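Local coordinates for 3-oxoacyl-(acyl-carrier protein) synthase II (Thermus thermophilus, PDB 1J3N) that probably catalyses the condensation step of fatty acid elongation, adding a two-carbon unit from malonyl-ACP to an acyl chain, at residues E113-S116 / R117-L120; P129-I132 / P133-A137; G198-A201 / V202-A205. All blocks are in the same frame, centred on the assembly; numbering follows the deposited sequence.

In the fold
The three interactions follow one another along the chain without nesting or crossing, and each is a local contact within a single helix or at its end, so none closes a long loop. Interaction 1 comes first, in the middle of helix 109-122. The next helix, 131-135, carries interaction 2, and the two touch where Q115 CG packs on F131 CD1. Interaction 3 follows strand 182-189 and ends helix 194-202; its nearest atoms stay about 7 Å from interaction 1 and about 14 Å from interaction 2 within the same chain. Across the dimer that distance disappears: M203 packs on P133 of the second subunit, tying 198-205 to 129-137 of the partner.

Interaction 1 (E113-S116 / R117-L120); sequences EAQS and RVFL
The carbonyl oxygen of A114 takes two backbone donors in the alpha-helix that runs from 109 to 122: V118 N at 3.1 Å, the regular i to i+4 bond, and R117 N at 3.3 Å, a weak i to i+3 branch. R117 N is itself shared, since it also bonds E113 O at 3.2 Å from above the carbonyl plane. The next bond along is the straight one: F119 N donates to Q115 O over 2.8 Å with an N-H...O angle of 173°, almost in line with the carbonyl.

V118 puts CG1 anti to its own N (chi1 166°), which turns the other methyl, CG2, back over A114 O at 3.4 Å. Q115, three residues earlier, runs alongside it, its chain bent at chi2, while its OE1 accepts a bond from S128 N beyond the helix. E113 anchors away from this turn, OE1 being held by T193 OG1 and M195 N. Toward the dimer partner, S116 packs on S116 and L120 on L120 of the second subunit. The R117 chain, bent at chi3, brings NH1 to 4.8 Å from E113 OE2, opposite charges that are near each other but not in contact.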
loop_
_atom_site.group_PDB
_atom_site.type_symbol
_atom_site.label_atom_id
_atom_site.label_comp_id
_atom_site.label_asym_id
_atom_site.label_seq_id
_atom_site.Cartn_x
_atom_site.Cartn_y
_atom_site.Cartn_z
ATOM N N GLU A 113 -10.731 -14.734 -9.255
ATOM C CA GLU A 113 -11.030 -15.875 -10.124
ATOM C C GLU A 113 -12.527 -16.112 -10.243
ATOM O O GLU A 113 -13.034 -16.374 -11.332
ATOM C CB GLU A 113 -10.362 -17.148 -9.596
ATOM C CG GLU A 113 -8.838 -17.094 -9.596
ATOM C CD GLU A 113 -8.207 -18.443 -9.308
ATOM O OE1 GLU A 113 -6.963 -18.513 -9.213
ATOM O OE2 GLU A 113 -8.955 -19.435 -9.180
ATOM N N ALA A 114 -13.233 -16.012 -9.121
ATOM C CA ALA A 114 -14.675 -16.229 -9.104
ATOM C C ALA A 114 -15.431 -15.193 -9.936
ATOM O O ALA A 114 -16.248 -15.547 -10.781
ATOM C CB ALA A 114 -15.188 -16.220 -7.665
ATOM N N GLN A 115 -15.146 -13.915 -9.707
ATOM C CA GLN A 115 -15.824 -12.853 -10.435
ATOM C C GLN A 115 -15.380 -12.708 -11.889
ATOM O O GLN A 115 -16.195 -12.398 -12.758
ATOM C CB GLN A 115 -15.670 -11.524 -9.684
ATOM C CG GLN A 115 -16.393 -11.514 -8.342
ATOM C CD GLN A 115 -17.873 -11.847 -8.476
ATOM O OE1 GLN A 115 -18.582 -11.251 -9.288
ATOM N NE2 GLN A 115 -18.347 -12.797 -7.669
ATOM N N SER A 116 -14.102 -12.926 -12.170
ATOM C CA SER A 116 -13.652 -12.832 -13.552
ATOM C C SER A 116 -14.379 -13.920 -14.345
ATOM O O SER A 116 -14.634 -13.770 -15.540
ATOM C CB SER A 116 -12.134 -13.031 -13.648
ATOM O OG SER A 116 -11.783 -14.378 -13.417
ATOM N N ARG A 117 -14.726 -15.013 -13.671
ATOM C CA ARG A 117 -15.436 -16.108 -14.324
ATOM C C ARG A 117 -16.878 -15.681 -14.585
ATOM O O ARG A 117 -17.438 -15.986 -15.634
ATOM C CB ARG A 117 -15.417 -17.369 -13.453
ATOM C CG ARG A 117 -16.106 -18.560 -14.104
ATOM C CD ARG A 117 -15.900 -19.861 -13.336
ATOM N NE ARG A 117 -14.505 -20.304 -13.320
ATOM C CZ ARG A 117 -13.653 -20.092 -12.318
ATOM N NH1 ARG A 117 -12.406 -20.538 -12.401
ATOM N NH2 ARG A 117 -14.045 -19.443 -11.225
ATOM N N VAL A 118 -17.468 -14.975 -13.623
ATOM C CA VAL A 118 -18.837 -14.483 -13.768
ATOM C C VAL A 118 -18.863 -13.521 -14.949
ATOM O O VAL A 118 -19.726 -13.608 -15.826
ATOM C CB VAL A 118 -19.295 -13.709 -12.521
ATOM C CG1 VAL A 118 -20.571 -12.929 -12.829
ATOM C CG2 VAL A 118 -19.531 -14.667 -11.369
ATOM N N PHE A 119 -17.904 -12.598 -14.941
ATOM C CA PHE A 119 -17.748 -11.593 -15.983
ATOM C C PHE A 119 -17.737 -12.216 -17.380
ATOM O O PHE A 119 -18.337 -11.676 -18.312
ATOM C CB PHE A 119 -16.449 -10.811 -15.729
ATOM C CG PHE A 119 -16.037 -9.918 -16.862
ATOM C CD1 PHE A 119 -16.944 -9.042 -17.445
ATOM C CD2 PHE A 119 -14.731 -9.948 -17.340
ATOM C CE1 PHE A 119 -16.556 -8.211 -18.493
ATOM C CE2 PHE A 119 -14.332 -9.125 -18.380
ATOM C CZ PHE A 119 -15.246 -8.253 -18.963
ATOM N N LEU A 120 -17.069 -13.362 -17.510
ATOM C CA LEU A 120 -16.965 -14.062 -18.791
ATOM C C LEU A 120 -18.172 -14.909 -19.189
ATOM O O LEU A 120 -18.502 -15.004 -20.369
ATOM C CB LEU A 120 -15.714 -14.942 -18.800
ATOM C CG LEU A 120 -14.415 -14.285 -19.269
ATOM C CD1 LEU A 120 -14.252 -12.921 -18.627
ATOM C CD2 LEU A 120 -13.236 -15.193 -18.934
#

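Interaction 2 (P129-I132 / P133-A137); sequences PFFI and PMMIA
Three successive i to i+4 bonds wind the backbone into a short helix: M134 N to F130 O at 3.0 Å, M135 N to F131 O at 2.9 Å, and I136 N to I132 O at 3.1 Å, the last nearly straight at 169°. P133 brings no N-H to this first turn; its CD lies 3.4 Å from F130 O. M134 lies over the start of the same turn, its sulfur SD 4.0 Å from F130 CB.

The main side-chain meeting is between F131 and M135. M135 CG stands between its own backbone N and carbonyl carbon (chi1 81°), a crowded position that sets this methylene over one face of the F131 ring, 4.0 Å from the ring centroid. This is a CH-pi contact, and the chain then bends at chi2 so that SD follows at 5.2 Å from the centroid, inclined to the ring normal, which makes the pair a Met-aromatic contact as well. The pairing is an i to i+4 one within a single helix. W112 of helix 109-122 meets the F131 ring edge-to-face and also touches M135, joining the two helices.

I132 lies beside M135, pointing the same way, with CD1 near the M135 methyl CE. On the dimer side I132 packs on M203 of the second subunit, and P133 on T268 of that chain. I136 leaves helical geometry, yet its CG2 still rests 4.0 Å from I132 CG2.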
loop_
_atom_site.group_PDB
_atom_site.type_symbol
_atom_site.label_atom_id
_atom_site.label_comp_id
_atom_site.label_asym_id
_atom_site.label_seq_id
_atom_site.Cartn_x
_atom_site.Cartn_y
_atom_site.Cartn_z
ATOM N N PRO A 129 -21.921 -7.059 -6.633
ATOM C CA PRO A 129 -21.684 -5.690 -6.156
ATOM C C PRO A 129 -20.714 -5.704 -4.975
ATOM O O PRO A 129 -20.360 -4.658 -4.428
ATOM C CB PRO A 129 -23.081 -5.203 -5.768
ATOM C CG PRO A 129 -23.783 -6.457 -5.370
ATOM C CD PRO A 129 -23.326 -7.453 -6.428
ATOM N N PHE A 130 -20.282 -6.902 -4.591
ATOM C CA PHE A 130 -19.331 -7.048 -3.500
ATOM C C PHE A 130 -17.942 -7.386 -4.049
ATOM O O PHE A 130 -17.006 -7.621 -3.284
ATOM C CB PHE A 130 -19.791 -8.144 -2.534
ATOM C CG PHE A 130 -21.080 -7.825 -1.833
ATOM C CD1 PHE A 130 -21.121 -6.866 -0.824
ATOM C CD2 PHE A 130 -22.259 -8.462 -2.204
ATOM C CE1 PHE A 130 -22.324 -6.542 -0.193
ATOM C CE2 PHE A 130 -23.466 -8.148 -1.581
ATOM C CZ PHE A 130 -23.497 -7.182 -0.572
ATOM N N PHE A 131 -17.806 -7.417 -5.369
ATOM C CA PHE A 131 -16.509 -7.733 -5.964
ATOM C C PHE A 131 -15.432 -6.759 -5.487
ATOM O O PHE A 131 -14.442 -7.171 -4.891
ATOM C CB PHE A 131 -16.587 -7.707 -7.493
ATOM C CG PHE A 131 -15.243 -7.786 -8.167
ATOM C CD1 PHE A 131 -14.341 -8.797 -7.838
ATOM C CD2 PHE A 131 -14.866 -6.838 -9.108
ATOM C CE1 PHE A 131 -13.083 -8.856 -8.434
ATOM C CE2 PHE A 131 -13.603 -6.894 -9.712
ATOM C CZ PHE A 131 -12.715 -7.903 -9.371
ATOM N N ILE A 132 -15.634 -5.469 -5.737
ATOM C CA ILE A 132 -14.651 -4.462 -5.329
ATOM C C ILE A 132 -14.315 -4.522 -3.833
ATOM O O ILE A 132 -13.147 -4.642 -3.462
ATOM C CB ILE A 132 -15.125 -3.023 -5.696
ATOM C CG1 ILE A 132 -15.261 -2.889 -7.215
ATOM C CG2 ILE A 132 -14.135 -1.984 -5.160
ATOM C CD1 ILE A 132 -14.001 -3.260 -7.972
ATOM N N PRO A 133 -15.334 -4.443 -2.958
ATOM C CA PRO A 133 -15.122 -4.489 -1.505
ATOM C C PRO A 133 -14.435 -5.764 -1.010
ATOM O O PRO A 133 -13.759 -5.752 0.016
ATOM C CB PRO A 133 -16.539 -4.371 -0.941
ATOM C CG PRO A 133 -17.269 -3.605 -1.984
ATOM C CD PRO A 133 -16.758 -4.209 -3.268
ATOM N N MET A 134 -14.619 -6.871 -1.721
ATOM C CA MET A 134 -14.007 -8.124 -1.299
ATOM C C MET A 134 -12.586 -8.320 -1.820
ATOM O O MET A 134 -11.770 -8.968 -1.172
ATOM C CB MET A 134 -14.866 -9.322 -1.749
ATOM C CG MET A 134 -16.203 -9.478 -1.024
ATOM S SD MET A 134 -17.118 -10.930 -1.631
ATOM C CE MET A 134 -16.044 -12.275 -1.091
ATOM N N MET A 135 -12.274 -7.745 -2.978
ATOM C CA MET A 135 -10.948 -7.945 -3.553
ATOM C C MET A 135 -9.842 -6.913 -3.297
ATOM O O MET A 135 -8.665 -7.285 -3.258
ATOM C CB MET A 135 -11.080 -8.187 -5.066
ATOM C CG MET A 135 -11.253 -6.936 -5.918
ATOM S SD MET A 135 -9.674 -6.151 -6.324
ATOM C CE MET A 135 -10.263 -4.788 -7.387
ATOM N N ILE A 136 -10.188 -5.640 -3.114
ATOM C CA ILE A 136 -9.149 -4.628 -2.916
ATOM C C ILE A 136 -8.333 -4.752 -1.627
ATOM O O ILE A 136 -8.855 -5.079 -0.565
ATOM C CB ILE A 136 -9.720 -3.189 -3.065
ATOM C CG1 ILE A 136 -10.826 -2.923 -2.050
ATOM C CG2 ILE A 136 -10.288 -3.010 -4.475
ATOM C CD1 ILE A 136 -11.379 -1.508 -2.138
ATOM N N ALA A 137 -7.037 -4.481 -1.752
ATOM C CA ALA A 137 -6.066 -4.603 -0.659
ATOM C C ALA A 137 -6.359 -3.927 0.667
ATOM O O ALA A 137 -6.045 -4.477 1.718
ATOM C CB ALA A 137 -4.674 -4.156 -1.155
#

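Interaction 3 (G198-A201 / V202-A205); sequences GAFA and VMRA
R204 turns its backbone to positive phi (63°), and this brings the following amide back on the helix end, so that A205 N reaches F200 O at 3.1 Å; just ahead of that torsion, R204 N bonds A201 O at 2.8 Å. The A205 bond lies almost in line with its carbonyl, whereas R204 N sits well above the plane of the A201 carbonyl, 66° out of it. Two residues before R204, V202 N still makes a regular helical bond to G198 O at 2.9 Å. Together the two returning bonds and the positive phi form a Schellman motif, which terminates helix 194-202 and gives two carbonyls of its last turn amide partners.

V202 sets CG1 anti to its carbonyl carbon, and this places the methyl 3.3 Å from G198 O, while the residue also packs on N125 of the second subunit. With an alanine here both methyls go, and a gap would probably open toward N125 of that subunit and G198 O lose its cover.

M203, with CG anti to its carbonyl carbon and the chain bent at chi3, carries SD to 5.3 Å from the centroid of the F200 ring, a Met-aromatic contact met obliquely. The F200 side chain packs on L206 and M229, and on I132 of the second subunit.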
loop_
_atom_site.group_PDB
_atom_site.type_symbol
_atom_site.label_atom_id
_atom_site.label_comp_id
_atom_site.label_asym_id
_atom_site.label_seq_id
_atom_site.Cartn_x
_atom_site.Cartn_y
_atom_site.Cartn_z
ATOM N N GLY A 198 -0.214 -21.020 -10.715
ATOM C CA GLY A 198 0.052 -21.216 -12.129
ATOM C C GLY A 198 0.973 -20.120 -12.638
ATOM O O GLY A 198 1.950 -20.385 -13.340
ATOM N N ALA A 199 0.660 -18.882 -12.268
ATOM C CA ALA A 199 1.443 -17.717 -12.673
ATOM C C ALA A 199 2.891 -17.773 -12.179
ATOM O O ALA A 199 3.824 -17.493 -12.934
ATOM C CB ALA A 199 0.768 -16.453 -12.169
ATOM N N PHE A 200 3.076 -18.123 -10.908
ATOM C CA PHE A 200 4.417 -18.217 -10.336
ATOM C C PHE A 200 5.151 -19.429 -10.907
ATOM O O PHE A 200 6.381 -19.455 -10.943
ATOM C CB PHE A 200 4.344 -18.320 -8.808
ATOM C CG PHE A 200 4.150 -16.999 -8.117
ATOM C CD1 PHE A 200 5.201 -16.088 -8.023
ATOM C CD2 PHE A 200 2.922 -16.663 -7.558
ATOM C CE1 PHE A 200 5.033 -14.860 -7.378
ATOM C CE2 PHE A 200 2.740 -15.436 -6.912
ATOM C CZ PHE A 200 3.799 -14.535 -6.822
ATOM N N ALA A 201 4.393 -20.428 -11.353
ATOM C CA ALA A 201 4.975 -21.627 -11.940
ATOM C C ALA A 201 5.489 -21.331 -13.345
ATOM O O ALA A 201 6.599 -21.734 -13.703
ATOM C CB ALA A 201 3.944 -22.747 -11.986
ATOM N N VAL A 202 4.689 -20.641 -14.152
ATOM C CA VAL A 202 5.135 -20.308 -15.503
ATOM C C VAL A 202 6.340 -19.364 -15.439
ATOM O O VAL A 202 7.109 -19.269 -16.392
ATOM C CB VAL A 202 4.018 -19.646 -16.339
ATOM C CG1 VAL A 202 2.865 -20.619 -16.518
ATOM C CG2 VAL A 202 3.541 -18.364 -15.663
ATOM N N MET A 203 6.489 -18.670 -14.311
ATOM C CA MET A 203 7.609 -17.754 -14.091
ATOM C C MET A 203 8.841 -18.522 -13.622
ATOM O O MET A 203 9.921 -17.951 -13.489
ATOM C CB MET A 203 7.270 -16.732 -13.014
ATOM C CG MET A 203 6.367 -15.603 -13.431
ATOM S SD MET A 203 6.229 -14.453 -12.046
ATOM C CE MET A 203 7.668 -13.469 -12.290
ATOM N N ARG A 204 8.660 -19.810 -13.340
ATOM C CA ARG A 204 9.745 -20.671 -12.875
ATOM C C ARG A 204 10.317 -20.220 -11.533
ATOM O O ARG A 204 11.489 -20.443 -11.242
ATOM C CB ARG A 204 10.867 -20.724 -13.922
ATOM C CG ARG A 204 10.492 -21.443 -15.216
ATOM C CD ARG A 204 10.109 -22.892 -14.946
ATOM N NE ARG A 204 10.000 -23.690 -16.169
ATOM C CZ ARG A 204 9.092 -23.497 -17.122
ATOM N NH1 ARG A 204 8.198 -22.523 -17.008
ATOM N NH2 ARG A 204 9.074 -24.287 -18.190
ATOM N N ALA A 205 9.482 -19.601 -10.707
ATOM C CA ALA A 205 9.934 -19.112 -9.409
ATOM C C ALA A 205 9.678 -20.097 -8.278
ATOM O O ALA A 205 10.165 -19.906 -7.170
ATOM C CB ALA A 205 9.254 -17.785 -9.094
#